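Local coordinates for protein 361aa long hypothetical D-aminopeptidase (Pyrococcus horikoshii, PDB 2DRH) that is of uncertain function but is probably an aminopeptidase related to the DmpA-type peptidases of family S58, at residues C136-I144 with M333-R341. Numbering follows the deposited sequence.
Sequences CNDSYLNDI and MDGRDNHVR
The ring of Tyr140 is sandwiched between His339 and Arg341. His339 makes an offset stack on one face, planes 12° apart, and on the opposite face the Arg341 guanidinium lies flat in a cation-pi contact, CZ 3.9 Å from the ring centroid. Bonds from Arg341 NE, NH1 and NH2 to Ser177 OG, Gly231 O and Gly233 O probably help hold the cation there. Tyr140 reaches this slot because its CG is anti to the backbone N (chi1 -169°); a water joins its OH to Val340 N.

The backbone carbonyls of Ser139, Tyr140 and Leu141 each accept a hydrogen bond from the hairpin. His339 ND1 donates to Tyr140 O (2.8 Å) in the carbonyl plane and on a lone pair, the same imidazole thus stacking and bonding. Arg336, long and rich in donors, bends at chi2 (96°) to turn NE onto Ser139 O at 2.9 Å, gives NH1 to Asp337 OD2 in a salt bridge and NH2 to Val124 O of the second subunit. Arg336 N reaches Leu141 O (3.1 Å); Gly335 CA lies 3.5 Å from that oxygen, at which a side chain would point.

Leu141 sets CD2 against the hairpin backbone at His339 O (3.5 Å) and CD1 against the aliphatic Arg341 CG (4.0 Å).

The loop between strand 132-136 and helix 151-160 thus docks on the hairpin of strands 333-334 and 340-341, with Lys182 of strand 181-182 beside Leu141 and Arg341.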
ATOM      1  N   CYS A 136       3.122   7.821 -21.337  1.00 23.40           N
ATOM      2  CA  CYS A 136       1.814   7.597 -21.941  1.00 22.31           C
ATOM      3  C   CYS A 136       2.073   6.960 -23.321  1.00 21.33           C
ATOM      4  O   CYS A 136       3.126   7.173 -23.923  1.00 19.40           O
ATOM      5  CB  CYS A 136       1.046   8.913 -22.057  1.00 22.22           C
ATOM      6  SG  CYS A 136       0.331   9.458 -20.470  1.00 21.69           S
ATOM      7  N   ASN A 137       1.129   6.163 -23.810  1.00 21.22           N
ATOM      8  CA  ASN A 137       1.288   5.472 -25.094  1.00 19.77           C
ATOM      9  C   ASN A 137       0.772   6.329 -26.260  1.00 19.12           C
ATOM     10  O   ASN A 137      -0.420   6.604 -26.339  1.00 19.24           O
ATOM     11  CB  ASN A 137       0.514   4.145 -25.036  1.00 21.25           C
ATOM     12  CG  ASN A 137       0.821   3.226 -26.203  1.00 19.00           C
ATOM     13  OD1 ASN A 137       1.146   3.675 -27.296  1.00 21.60           O
ATOM     14  ND2 ASN A 137       0.703   1.931 -25.972  1.00 22.91           N
ATOM     15  N   ASP A 138       1.657   6.752 -27.160  1.00 19.97           N
ATOM     16  CA  ASP A 138       1.230   7.567 -28.300  1.00 20.39           C
ATOM     17  C   ASP A 138       1.107   6.761 -29.598  1.00 19.94           C
ATOM     18  O   ASP A 138       1.070   7.327 -30.689  1.00 17.97           O
ATOM     19  CB  ASP A 138       2.193   8.747 -28.518  1.00 19.95           C
ATOM     20  CG  ASP A 138       3.659   8.331 -28.473  1.00 21.52           C
ATOM     21  OD1 ASP A 138       3.945   7.129 -28.648  1.00 14.56           O
ATOM     22  OD2 ASP A 138       4.526   9.214 -28.268  1.00 18.57           O
ATOM     23  N   SER A 139       1.008   5.441 -29.474  1.00 20.27           N
ATOM     24  CA  SER A 139       0.922   4.569 -30.644  1.00 20.25           C
ATOM     25  C   SER A 139      -0.116   4.930 -31.704  1.00 19.91           C
ATOM     26  O   SER A 139       0.108   4.694 -32.891  1.00 22.22           O
ATOM     27  CB  SER A 139       0.700   3.123 -30.204  1.00 17.74           C
ATOM     28  OG  SER A 139      -0.560   2.990 -29.589  1.00 17.52           O
ATOM     29  N   TYR A 140      -1.248   5.498 -31.302  1.00 20.90           N
ATOM     30  CA  TYR A 140      -2.273   5.841 -32.289  1.00 21.20           C
ATOM     31  C   TYR A 140      -1.733   6.761 -33.380  1.00 22.71           C
ATOM     32  O   TYR A 140      -2.082   6.617 -34.551  1.00 23.03           O
ATOM     33  CB  TYR A 140      -3.483   6.501 -31.624  1.00 22.37           C
ATOM     34  CG  TYR A 140      -4.666   6.629 -32.558  1.00 25.80           C
ATOM     35  CD1 TYR A 140      -5.381   5.499 -32.973  1.00 25.88           C
ATOM     36  CD2 TYR A 140      -5.050   7.871 -33.060  1.00 25.57           C
ATOM     37  CE1 TYR A 140      -6.449   5.608 -33.867  1.00 25.39           C
ATOM     38  CE2 TYR A 140      -6.113   7.993 -33.953  1.00 27.36           C
ATOM     39  CZ  TYR A 140      -6.809   6.856 -34.353  1.00 28.28           C
ATOM     40  OH  TYR A 140      -7.864   6.983 -35.229  1.00 26.06           O
ATOM     41  N   LEU A 141      -0.877   7.704 -33.001  1.00 21.98           N
ATOM     42  CA  LEU A 141      -0.306   8.632 -33.970  1.00 21.75           C
ATOM     43  C   LEU A 141       1.192   8.419 -34.182  1.00 21.85           C
ATOM     44  O   LEU A 141       1.745   8.829 -35.199  1.00 22.74           O
ATOM     45  CB  LEU A 141      -0.547  10.078 -33.513  1.00 22.38           C
ATOM     46  CG  LEU A 141      -1.996  10.580 -33.445  1.00 21.87           C
ATOM     47  CD1 LEU A 141      -2.031  11.976 -32.832  1.00 20.92           C
ATOM     48  CD2 LEU A 141      -2.599  10.600 -34.841  1.00 18.89           C
ATOM     49  N   ASN A 142       1.847   7.764 -33.234  1.00 21.75           N
ATOM     50  CA  ASN A 142       3.290   7.578 -33.337  1.00 24.57           C
ATOM     51  C   ASN A 142       3.800   6.166 -33.575  1.00 24.01           C
ATOM     52  O   ASN A 142       3.199   5.188 -33.134  1.00 25.76           O
ATOM     53  CB  ASN A 142       3.961   8.143 -32.078  1.00 21.67           C
ATOM     54  CG  ASN A 142       5.465   7.960 -32.081  1.00 23.28           C
ATOM     55  OD1 ASN A 142       6.148   8.355 -33.026  1.00 24.02           O
ATOM     56  ND2 ASN A 142       5.993   7.364 -31.017  1.00 22.21           N
ATOM     57  N   ASP A 143       4.918   6.079 -34.293  1.00 24.49           N
ATOM     58  CA  ASP A 143       5.572   4.807 -34.552  1.00 24.70           C
ATOM     59  C   ASP A 143       6.329   4.527 -33.261  1.00 23.83           C
ATOM     60  O   ASP A 143       7.542   4.729 -33.173  1.00 24.28           O
ATOM     61  CB  ASP A 143       6.559   4.919 -35.724  1.00 24.60           C
ATOM     62  CG  ASP A 143       7.510   3.729 -35.802  1.00 25.56           C
ATOM     63  OD1 ASP A 143       7.036   2.580 -35.656  1.00 26.71           O
ATOM     64  OD2 ASP A 143       8.729   3.936 -36.009  1.00 24.60           O
ATOM     65  N   ILE A 144       5.598   4.075 -32.253  1.00 24.07           N
ATOM     66  CA  ILE A 144       6.190   3.796 -30.953  1.00 23.36           C
ATOM     67  C   ILE A 144       7.212   2.655 -30.964  1.00 23.31           C
ATOM     68  O   ILE A 144       8.191   2.691 -30.227  1.00 21.23           O
ATOM     69  CB  ILE A 144       5.078   3.519 -29.917  1.00 23.48           C
ATOM     70  CG1 ILE A 144       5.632   3.697 -28.503  1.00 21.84           C
ATOM     71  CG2 ILE A 144       4.496   2.119 -30.124  1.00 22.55           C
ATOM     72  CD1 ILE A 144       4.550   3.821 -27.452  1.00 20.83           C
ATOM     73  N   MET A 333      -3.676  17.033 -35.706  1.00 31.33           N
ATOM     74  CA  MET A 333      -2.480  16.313 -36.129  1.00 32.80           C
ATOM     75  C   MET A 333      -2.723  14.938 -36.735  1.00 33.15           C
ATOM     76  O   MET A 333      -3.527  14.152 -36.232  1.00 32.22           O
ATOM     77  CB  MET A 333      -1.522  16.157 -34.954  1.00 33.28           C
ATOM     78  CG  MET A 333      -0.317  15.297 -35.272  1.00 36.78           C
ATOM     79  SD  MET A 333       0.880  15.325 -33.953  1.00 40.72           S
ATOM     80  CE  MET A 333       1.574  16.972 -34.215  1.00 38.57           C
ATOM     81  N   ASP A 334      -2.000  14.654 -37.815  1.00 33.68           N
ATOM     82  CA  ASP A 334      -2.100  13.374 -38.496  1.00 34.60           C
ATOM     83  C   ASP A 334      -0.901  12.544 -38.070  1.00 34.10           C
ATOM     84  O   ASP A 334       0.112  13.088 -37.628  1.00 35.37           O
ATOM     85  CB  ASP A 334      -2.071  13.570 -40.010  1.00 35.89           C
ATOM     86  CG  ASP A 334      -0.727  14.058 -40.502  1.00 38.56           C
ATOM     87  OD1 ASP A 334      -0.305  15.158 -40.095  1.00 41.80           O
ATOM     88  OD2 ASP A 334      -0.088  13.337 -41.292  1.00 40.23           O
ATOM     89  N   GLY A 335      -1.009  11.228 -38.205  1.00 32.84           N
ATOM     90  CA  GLY A 335       0.093  10.373 -37.811  1.00 32.01           C
ATOM     91  C   GLY A 335       0.158   9.089 -38.607  1.00 30.47           C
ATOM     92  O   GLY A 335      -0.329   9.021 -39.734  1.00 30.92           O
ATOM     93  N   ARG A 336       0.760   8.066 -38.013  1.00 29.91           N
ATOM     94  CA  ARG A 336       0.908   6.774 -38.668  1.00 28.81           C
ATOM     95  C   ARG A 336      -0.411   6.271 -39.227  1.00 27.95           C
ATOM     96  O   ARG A 336      -1.464   6.464 -38.625  1.00 27.32           O
ATOM     97  CB  ARG A 336       1.507   5.754 -37.688  1.00 28.97           C
ATOM     98  CG  ARG A 336       0.657   5.433 -36.464  1.00 28.50           C
ATOM     99  CD  ARG A 336      -0.171   4.174 -36.689  1.00 29.42           C
ATOM    100  NE  ARG A 336      -0.621   3.576 -35.432  1.00 28.84           N
ATOM    101  CZ  ARG A 336      -1.249   2.406 -35.344  1.00 30.34           C
ATOM    102  NH1 ARG A 336      -1.503   1.702 -36.446  1.00 29.19           N
ATOM    103  NH2 ARG A 336      -1.619   1.936 -34.157  1.00 27.92           N
ATOM    104  N   ASP A 337      -0.341   5.626 -40.386  1.00 28.60           N
ATOM    105  CA  ASP A 337      -1.522   5.100 -41.068  1.00 29.48           C
ATOM    106  C   ASP A 337      -2.588   6.164 -41.289  1.00 29.32           C
ATOM    107  O   ASP A 337      -3.784   5.878 -41.237  1.00 30.52           O
ATOM    108  CB  ASP A 337      -2.126   3.925 -40.296  1.00 28.95           C
ATOM    109  CG  ASP A 337      -1.220   2.716 -40.284  1.00 31.54           C
ATOM    110  OD1 ASP A 337      -0.544   2.472 -41.310  1.00 32.54           O
ATOM    111  OD2 ASP A 337      -1.190   2.004 -39.259  1.00 33.77           O
ATOM    112  N   ASN A 338      -2.147   7.392 -41.536  1.00 28.95           N
ATOM    113  CA  ASN A 338      -3.061   8.497 -41.777  1.00 30.21           C
ATOM    114  C   ASN A 338      -4.070   8.719 -40.653  1.00 30.30           C
ATOM    115  O   ASN A 338      -5.114   9.347 -40.860  1.00 29.43           O
ATOM    116  CB  ASN A 338      -3.801   8.286 -43.099  1.00 31.51           C
ATOM    117  CG  ASN A 338      -2.861   8.243 -44.286  1.00 33.87           C
ATOM    118  OD1 ASN A 338      -2.084   9.175 -44.509  1.00 34.28           O
ATOM    119  ND2 ASN A 338      -2.925   7.159 -45.057  1.00 32.90           N
ATOM    120  N   HIS A 339      -3.771   8.195 -39.467  1.00 29.65           N
ATOM    121  CA  HIS A 339      -4.649   8.389 -38.322  1.00 29.38           C
ATOM    122  C   HIS A 339      -4.646   9.889 -38.008  1.00 29.81           C
ATOM    123  O   HIS A 339      -3.616  10.553 -38.157  1.00 29.27           O
ATOM    124  CB  HIS A 339      -4.118   7.609 -37.117  1.00 29.91           C
ATOM    125  CG  HIS A 339      -4.399   6.140 -37.171  1.00 31.65           C
ATOM    126  ND1 HIS A 339      -3.863   5.247 -36.269  1.00 31.66           N
ATOM    127  CD2 HIS A 339      -5.193   5.412 -37.994  1.00 31.45           C
ATOM    128  CE1 HIS A 339      -4.316   4.033 -36.531  1.00 31.73           C
ATOM    129  NE2 HIS A 339      -5.125   4.106 -37.572  1.00 32.16           N
ATOM    130  N   VAL A 340      -5.785  10.433 -37.589  1.00 29.35           N
ATOM    131  CA  VAL A 340      -5.835  11.854 -37.262  1.00 28.97           C
ATOM    132  C   VAL A 340      -6.708  12.179 -36.052  1.00 27.02           C
ATOM    133  O   VAL A 340      -7.758  11.574 -35.844  1.00 22.90           O
ATOM    134  CB  VAL A 340      -6.341  12.704 -38.463  1.00 31.04           C
ATOM    135  CG1 VAL A 340      -5.467  12.459 -39.687  1.00 32.94           C
ATOM    136  CG2 VAL A 340      -7.791  12.369 -38.768  1.00 32.82           C
ATOM    137  N   ARG A 341      -6.239  13.138 -35.256  1.00 25.75           N
ATOM    138  CA  ARG A 341      -6.941  13.612 -34.069  1.00 26.08           C
ATOM    139  C   ARG A 341      -7.055  15.117 -34.251  1.00 25.66           C
ATOM    140  O   ARG A 341      -6.043  15.801 -34.435  1.00 24.44           O
ATOM    141  CB  ARG A 341      -6.144  13.328 -32.786  1.00 25.84           C
ATOM    142  CG  ARG A 341      -5.995  11.863 -32.405  1.00 26.72           C
ATOM    143  CD  ARG A 341      -7.335  11.165 -32.212  1.00 26.40           C
ATOM    144  NE  ARG A 341      -7.186   9.971 -31.383  1.00 27.91           N
ATOM    145  CZ  ARG A 341      -8.072   8.979 -31.312  1.00 26.11           C
ATOM    146  NH1 ARG A 341      -9.187   9.024 -32.026  1.00 24.17           N
ATOM    147  NH2 ARG A 341      -7.842   7.942 -30.520  1.00 26.53           N
TER
HETATM  148  O   HOH W   1      -2.423   2.568 -31.652  1.00 33.26           O
HETATM  149  O   HOH W   2      -8.206   9.241 -36.949  1.00 28.08           O